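Local coordinates for iron transport multicopper oxidase FET3 (Saccharomyces cerevisiae, PDB 1ZPU), which oxidises ferrous iron to ferric iron with four copper ions, reducing dioxygen to water, as the ferroxidase of high-affinity iron uptake, at residues I192-G197 against I230-Y236; P304-I310 against F429-R435; E181-D185 against T242-T246. All coordinates share one frame; numbering follows the deposited sequence.

Contacts 1 and 3 mark the two ends of one antiparallel strand pair, 187-194 with 235-241, in the second plastocyanin-like domain. Contact 1 lies where 187-194 ends and 235-241 starts, near the copper cluster; contact 3 joins the loops before the first strand and after the second, the two centres about 27 Å apart. Contact 3 encloses contact 1 along the chain. Contact 2 follows both and fastens the segment between the second and third domains to the edge of the third. Its centre lies about 22 Å from that of contact 1 and about 36 Å from that of contact 3. The set thus runs from the copper-proximal interior to a glycan-bearing end.

Contact 1: I192-G197 against I230-Y236; sequences IVNVGG and ITVAQRY
N194 O accepts a hydrogen bond from A233 N (2.6 Å), and N194 N donates to Q234 O, so the backbone of N194 closes over the type II turn of T231-Q234. Beyond this, I192 and Y236 form an antiparallel hydrogen-bonded pair and V193 and R235 a non-hydrogen-bonded one, in which V193 CG2 lies alongside R235 CG at 3.7 Å. CG of N194 is anti to the backbone N (chi1 -173°), which places the amide beside I230 and V232, where it divides its work. OD1 accepts from G196 N, two residues on (2.8 Å), an Asx turn, while ND2 reaches I230 O at 3.1 Å. The I230 oxygen lies in the amide plane, although ND2 stands above the plane of that carbonyl. An alanine in place of N194 is likely to leave G196 N and I230 O without these partners and free the chain after the strand to shift. I192 CG2 meets I230 CD1 at 3.4 Å, the two side chains crossing at about a right angle. R235 bends away to a salt bridge with D437, and NH1 also donates to A233 O. I192 and I230 come from different sheets of the second domain, so the contact bridges a cupredoxin-type beta sandwich, its turn lying beside the type 3 copper ligand H464 and R235 close to H62.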
# COMPACT_ATOMS: atom_id res chain seq x y z
N ILE A 192 7.76 12.05 3.56
CA ILE A 192 8.14 10.83 4.26
C ILE A 192 7.24 9.70 3.78
O ILE A 192 6.03 9.77 3.97
CB ILE A 192 8.06 10.98 5.80
CG1 ILE A 192 8.74 12.27 6.22
CG2 ILE A 192 8.80 9.86 6.49
CD1 ILE A 192 8.20 12.85 7.51
N VAL A 193 7.83 8.69 3.14
CA VAL A 193 7.06 7.57 2.60
C VAL A 193 7.52 6.27 3.22
O VAL A 193 8.72 5.97 3.20
CB VAL A 193 7.24 7.45 1.07
CG1 VAL A 193 6.34 6.36 0.52
CG2 VAL A 193 6.96 8.78 0.36
N ASN A 194 6.59 5.50 3.76
CA ASN A 194 6.96 4.14 4.16
C ASN A 194 6.76 3.11 3.04
O ASN A 194 5.65 2.61 2.82
CB ASN A 194 6.27 3.73 5.45
CG ASN A 194 6.77 2.41 5.94
OD1 ASN A 194 7.44 1.68 5.18
ND2 ASN A 194 6.48 2.08 7.19
N VAL A 195 7.84 2.81 2.31
CA VAL A 195 7.79 1.87 1.18
C VAL A 195 8.13 0.45 1.63
O VAL A 195 8.59 -0.37 0.85
CB VAL A 195 8.75 2.32 0.08
CG1 VAL A 195 8.25 3.62 -0.57
CG2 VAL A 195 10.12 2.52 0.68
N GLY A 196 7.92 0.16 2.91
CA GLY A 196 8.24 -1.14 3.47
C GLY A 196 7.18 -2.17 3.12
O GLY A 196 6.11 -1.84 2.57
N GLY A 197 7.47 -3.43 3.43
CA GLY A 197 6.56 -4.51 3.12
C GLY A 197 5.84 -5.03 4.36
O GLY A 197 4.88 -5.79 4.26
N ILE A 230 4.01 5.91 10.93
CA ILE A 230 3.76 5.68 9.51
C ILE A 230 3.73 4.18 9.22
O ILE A 230 4.76 3.50 9.40
CB ILE A 230 4.88 6.29 8.63
CG1 ILE A 230 5.25 7.69 9.14
CG2 ILE A 230 4.47 6.32 7.19
CD1 ILE A 230 6.27 8.41 8.29
N THR A 231 2.57 3.68 8.79
CA THR A 231 2.44 2.27 8.39
C THR A 231 3.01 2.13 7.00
O THR A 231 3.28 3.12 6.33
CB THR A 231 0.96 1.77 8.36
OG1 THR A 231 0.33 2.15 7.12
CG2 THR A 231 0.14 2.27 9.55
N VAL A 232 3.18 0.89 6.53
CA VAL A 232 3.69 0.71 5.17
C VAL A 232 2.67 1.28 4.21
O VAL A 232 1.47 1.24 4.49
CB VAL A 232 4.00 -0.74 4.83
CG1 VAL A 232 5.06 -1.25 5.76
CG2 VAL A 232 2.77 -1.59 4.90
N ALA A 233 3.15 1.85 3.11
CA ALA A 233 2.31 2.35 2.03
C ALA A 233 1.77 3.75 2.26
O ALA A 233 1.33 4.40 1.32
CB ALA A 233 1.16 1.38 1.74
N GLN A 234 1.79 4.24 3.49
CA GLN A 234 1.31 5.60 3.68
C GLN A 234 2.38 6.68 3.53
O GLN A 234 3.57 6.39 3.64
CB GLN A 234 0.41 5.80 4.92
CG GLN A 234 0.85 5.30 6.27
CD GLN A 234 -0.32 5.27 7.29
OE1 GLN A 234 -1.49 5.04 6.93
NE2 GLN A 234 -0.01 5.51 8.58
N ARG A 235 1.94 7.90 3.22
CA ARG A 235 2.83 9.02 3.00
C ARG A 235 2.41 10.15 3.92
O ARG A 235 1.23 10.52 3.95
CB ARG A 235 2.73 9.49 1.55
CG ARG A 235 3.27 8.52 0.54
CD ARG A 235 2.26 7.43 0.17
NE ARG A 235 1.24 7.92 -0.75
CZ ARG A 235 -0.01 7.48 -0.82
NH1 ARG A 235 -0.43 6.52 -0.01
NH2 ARG A 235 -0.85 8.01 -1.69
N TYR A 236 3.35 10.69 4.68
CA TYR A 236 3.14 11.98 5.34
C TYR A 236 4.09 12.94 4.69
O TYR A 236 5.28 12.67 4.64
CB TYR A 236 3.38 11.94 6.86
CG TYR A 236 2.35 11.19 7.67
CD1 TYR A 236 1.50 11.85 8.57
CD2 TYR A 236 2.22 9.81 7.55
CE1 TYR A 236 0.54 11.13 9.31
CE2 TYR A 236 1.29 9.09 8.28
CZ TYR A 236 0.45 9.74 9.15
OH TYR A 236 -0.45 8.96 9.83

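Contact 2: P304-I310 against F429-R435; sequences PYEKEAI and FPEYPMR
The two segments pass in opposite directions, with A309 CA 4.7 Å from Y432 CA, and one backbone bond joins them, from I310 N to E431 O (2.9 Å). Segment 304-310 belongs to the connection between the second and third cupredoxin-like domains, and 429-435 leads into strand 434-436, an edge strand of the third domain's sheet. I310 packs against F429, the P430 carbonyl and P433: with CG1 anti to the backbone N (chi1 -179°), it sends CD1 to F429 CB (3.7 Å), while its CB rests on P433 CG. I404 of the neighbouring strand 401-406 also touches I310 and F429. K307 CD lies over one face of the Y432 ring, whose CE2 touches A309 CB. At the other end, P304 CB and CG pack against R435 NH1. The E308 carboxylate stacks on the guanidinium of R435, the planes 18° apart and OE1 over its centre; OE1 is 3.3 Å from NE, a salt bridge of charges alone because no N-H points at it. NH1 and NH2 of R435 each direct an N-H instead to E306 O, which lies in the guanidinium plane and is bound by both terminal nitrogens, NH1 at 3.0 Å and NH2 at 3.1 Å.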
# COMPACT_ATOMS: atom_id res chain seq x y z
N PRO A 304 -8.47 17.74 5.98
CA PRO A 304 -8.30 18.03 4.56
C PRO A 304 -8.42 19.51 4.24
O PRO A 304 -9.30 20.19 4.77
CB PRO A 304 -9.46 17.28 3.92
CG PRO A 304 -9.63 16.10 4.80
CD PRO A 304 -9.33 16.56 6.19
N TYR A 305 -7.53 20.01 3.39
CA TYR A 305 -7.59 21.40 2.94
C TYR A 305 -8.86 21.66 2.13
O TYR A 305 -9.51 22.67 2.31
CB TYR A 305 -6.35 21.77 2.12
CG TYR A 305 -6.21 23.24 1.81
CD1 TYR A 305 -5.83 24.15 2.80
CD2 TYR A 305 -6.46 23.72 0.52
CE1 TYR A 305 -5.71 25.51 2.51
CE2 TYR A 305 -6.33 25.07 0.23
CZ TYR A 305 -5.96 25.96 1.23
OH TYR A 305 -5.84 27.31 0.94
N GLU A 306 -9.19 20.73 1.24
CA GLU A 306 -10.50 20.74 0.59
C GLU A 306 -11.49 19.93 1.42
O GLU A 306 -11.49 18.70 1.39
CB GLU A 306 -10.44 20.22 -0.85
CG GLU A 306 -9.99 21.27 -1.86
CD GLU A 306 -9.43 20.65 -3.14
OE1 GLU A 306 -8.92 19.50 -3.09
OE2 GLU A 306 -9.51 21.32 -4.20
N LYS A 307 -12.30 20.65 2.19
CA LYS A 307 -13.30 20.04 3.06
C LYS A 307 -14.36 19.33 2.25
O LYS A 307 -14.89 19.86 1.28
CB LYS A 307 -13.99 21.09 3.93
CG LYS A 307 -13.15 21.66 5.06
CD LYS A 307 -13.94 22.72 5.85
CE LYS A 307 -12.99 23.88 6.19
NZ LYS A 307 -13.20 24.37 7.58
N GLU A 308 -14.68 18.11 2.67
CA GLU A 308 -15.83 17.41 2.15
C GLU A 308 -16.63 16.87 3.33
O GLU A 308 -16.09 16.17 4.18
CB GLU A 308 -15.38 16.28 1.20
CG GLU A 308 -14.97 16.78 -0.21
CD GLU A 308 -14.19 15.73 -1.05
OE1 GLU A 308 -14.07 14.55 -0.62
OE2 GLU A 308 -13.70 16.10 -2.15
N ALA A 309 -17.91 17.23 3.40
CA ALA A 309 -18.77 16.74 4.47
C ALA A 309 -18.88 15.22 4.44
O ALA A 309 -18.82 14.61 3.37
CB ALA A 309 -20.12 17.37 4.36
N ILE A 310 -19.03 14.61 5.61
CA ILE A 310 -19.26 13.17 5.71
C ILE A 310 -20.40 12.74 4.79
O ILE A 310 -21.42 13.40 4.73
CB ILE A 310 -19.55 12.72 7.18
CG1 ILE A 310 -19.76 11.19 7.25
CG2 ILE A 310 -20.70 13.54 7.80
CD1 ILE A 310 -19.89 10.64 8.66
N PHE A 429 -19.64 10.37 14.60
CA PHE A 429 -18.66 10.50 13.52
C PHE A 429 -18.29 11.97 13.31
O PHE A 429 -19.08 12.86 13.65
CB PHE A 429 -19.22 9.95 12.20
CG PHE A 429 -19.69 8.52 12.26
CD1 PHE A 429 -20.96 8.18 11.81
CD2 PHE A 429 -18.85 7.50 12.71
CE1 PHE A 429 -21.41 6.85 11.83
CE2 PHE A 429 -19.29 6.17 12.75
CZ PHE A 429 -20.56 5.84 12.30
N PRO A 430 -17.09 12.25 12.74
CA PRO A 430 -16.71 13.63 12.41
C PRO A 430 -17.60 14.23 11.32
O PRO A 430 -18.12 13.49 10.47
CB PRO A 430 -15.29 13.48 11.87
CG PRO A 430 -15.19 12.07 11.43
CD PRO A 430 -16.03 11.29 12.37
N GLU A 431 -17.78 15.55 11.36
CA GLU A 431 -18.52 16.27 10.33
C GLU A 431 -17.75 16.34 9.01
O GLU A 431 -18.34 16.22 7.93
CB GLU A 431 -18.84 17.67 10.81
CG GLU A 431 -19.95 17.74 11.84
CD GLU A 431 -20.32 19.16 12.19
OE1 GLU A 431 -19.47 20.07 12.05
OE2 GLU A 431 -21.48 19.39 12.62
N TYR A 432 -16.44 16.54 9.11
CA TYR A 432 -15.56 16.63 7.96
C TYR A 432 -14.41 15.63 8.11
O TYR A 432 -13.31 16.00 8.54
CB TYR A 432 -15.02 18.05 7.80
CG TYR A 432 -16.10 19.07 7.52
CD1 TYR A 432 -16.64 19.83 8.55
CD2 TYR A 432 -16.58 19.25 6.23
CE1 TYR A 432 -17.64 20.76 8.30
CE2 TYR A 432 -17.58 20.17 5.97
CZ TYR A 432 -18.11 20.92 7.01
OH TYR A 432 -19.10 21.84 6.74
N PRO A 433 -14.65 14.35 7.73
CA PRO A 433 -13.71 13.27 8.02
C PRO A 433 -12.40 13.43 7.29
O PRO A 433 -12.35 14.03 6.22
CB PRO A 433 -14.43 12.03 7.49
CG PRO A 433 -15.84 12.42 7.33
CD PRO A 433 -15.81 13.86 6.98
N MET A 434 -11.35 12.87 7.88
CA MET A 434 -10.06 12.75 7.23
C MET A 434 -10.21 11.85 6.01
O MET A 434 -11.13 11.03 5.95
CB MET A 434 -9.06 12.19 8.24
CG MET A 434 -7.73 11.79 7.67
SD MET A 434 -7.71 10.06 7.14
CE MET A 434 -7.26 9.20 8.64
N ARG A 435 -9.33 12.02 5.03
CA ARG A 435 -9.31 11.19 3.83
C ARG A 435 -7.89 10.70 3.52
O ARG A 435 -6.93 11.48 3.61
CB ARG A 435 -9.85 11.99 2.65
CG ARG A 435 -11.30 11.73 2.33
CD ARG A 435 -12.04 13.02 2.05
NE ARG A 435 -11.37 13.88 1.08
CZ ARG A 435 -11.35 15.21 1.16
NH1 ARG A 435 -11.96 15.81 2.18
NH2 ARG A 435 -10.72 15.93 0.25

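Contact 3: E181-D185 against T242-T246; sequences EVQPD and TKNDT
The two loops cross steeply, with D185 CA 4.9 Å from T242 CA. A backbone bond from D185 N to K243 O (3.0 Å) ties them; the donor stands well above the K243 carbonyl plane, 53° out of it. D185 adopts positive phi and psi, which turns the chain just before strand 187-194 begins. T242 makes the side-chain hydrogen bond across the contact. Its OG1 sits between the backbone N and the carbonyl carbon (chi1 63°) and from there donates to Q183 O at 2.6 Å, meeting that oxygen in the plane of its carbonyl. The same hydroxyl accepts from T186 N, so T242 spans the turn from Q183 to T186. Its methyl, CG2, anti to the carbonyl carbon, meets V182 CB at 4.1 Å; Y188 and M276 also pack on these two residues. P184 lays its ring along the opposing backbone, CB lying 3.5 Å from K243 O, and crosses T246 obliquely with CG near OG1. D185 and N244 lie side by side and point the same way, D185 CB meeting N244 OD1 at 3.3 Å, with the carboxylate and amide nearly perpendicular. D185 OD1 is taken by H241, and K243 NZ by D207 O. T246 touches a sugar of the N279 glycan. Both bonds across the contact end on main-chain carbonyls, so the join at this end of the second cupredoxin-like domain probably depends more on the course of the backbone than on the charged side chains, while D185 and K243 turn their polar ends to H241 and D207.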
# COMPACT_ATOMS: atom_id res chain seq x y z
N GLU A 181 22.19 16.97 4.34
CA GLU A 181 22.87 18.26 4.50
C GLU A 181 21.88 19.41 4.36
O GLU A 181 21.25 19.57 3.32
CB GLU A 181 23.93 18.43 3.41
CG GLU A 181 24.78 17.20 3.18
CD GLU A 181 26.20 17.58 2.81
OE1 GLU A 181 27.13 17.11 3.51
OE2 GLU A 181 26.39 18.36 1.84
N VAL A 182 21.74 20.23 5.40
CA VAL A 182 20.74 21.29 5.37
C VAL A 182 21.37 22.67 5.37
O VAL A 182 22.55 22.81 5.65
CB VAL A 182 19.69 21.19 6.51
CG1 VAL A 182 18.79 19.97 6.29
CG2 VAL A 182 20.35 21.17 7.88
N GLN A 183 20.57 23.68 5.03
CA GLN A 183 20.96 25.09 5.15
C GLN A 183 20.21 25.73 6.31
O GLN A 183 19.06 25.38 6.56
CB GLN A 183 20.63 25.85 3.86
CG GLN A 183 21.35 25.35 2.63
CD GLN A 183 22.81 25.75 2.62
OE1 GLN A 183 23.18 26.87 3.00
NE2 GLN A 183 23.65 24.83 2.17
N PRO A 184 20.85 26.67 7.02
CA PRO A 184 20.18 27.31 8.15
C PRO A 184 18.96 28.11 7.71
O PRO A 184 18.90 28.57 6.56
CB PRO A 184 21.24 28.27 8.68
CG PRO A 184 22.15 28.53 7.51
CD PRO A 184 22.21 27.20 6.82
N ASP A 185 17.99 28.27 8.61
CA ASP A 185 16.82 29.12 8.38
C ASP A 185 16.16 28.85 7.03
O ASP A 185 16.00 29.73 6.19
CB ASP A 185 17.20 30.61 8.51
CG ASP A 185 15.99 31.54 8.38
OD1 ASP A 185 14.93 31.19 8.94
OD2 ASP A 185 16.10 32.60 7.72
N THR A 242 14.45 24.80 9.47
CA THR A 242 15.77 24.62 10.08
C THR A 242 16.16 25.82 10.96
O THR A 242 15.66 26.93 10.76
CB THR A 242 16.84 24.34 8.99
OG1 THR A 242 16.96 25.47 8.12
CG2 THR A 242 16.47 23.11 8.16
N LYS A 243 17.06 25.56 11.91
CA LYS A 243 17.50 26.53 12.90
C LYS A 243 18.50 27.52 12.33
O LYS A 243 19.01 27.33 11.23
CB LYS A 243 18.14 25.78 14.07
CG LYS A 243 17.36 24.58 14.52
CD LYS A 243 17.48 24.29 16.00
CE LYS A 243 16.42 23.25 16.40
NZ LYS A 243 16.11 23.16 17.86
N ASN A 244 18.79 28.58 13.09
CA ASN A 244 19.74 29.60 12.66
C ASN A 244 21.20 29.22 12.86
O ASN A 244 22.08 29.75 12.17
CB ASN A 244 19.42 30.95 13.30
CG ASN A 244 18.18 31.59 12.69
OD1 ASN A 244 17.58 31.03 11.78
ND2 ASN A 244 17.80 32.76 13.20
N ASP A 245 21.47 28.29 13.77
CA ASP A 245 22.83 27.86 14.06
C ASP A 245 23.34 26.73 13.16
O ASP A 245 22.70 25.68 12.99
CB ASP A 245 22.95 27.43 15.52
CG ASP A 245 22.77 28.58 16.47
OD1 ASP A 245 22.03 28.39 17.46
OD2 ASP A 245 23.37 29.66 16.23
N THR A 246 24.52 26.95 12.61
CA THR A 246 25.24 25.92 11.87
C THR A 246 26.22 25.22 12.82
O THR A 246 27.20 24.62 12.40
CB THR A 246 25.93 26.55 10.63
OG1 THR A 246 24.90 27.00 9.73
CG2 THR A 246 26.81 25.54 9.87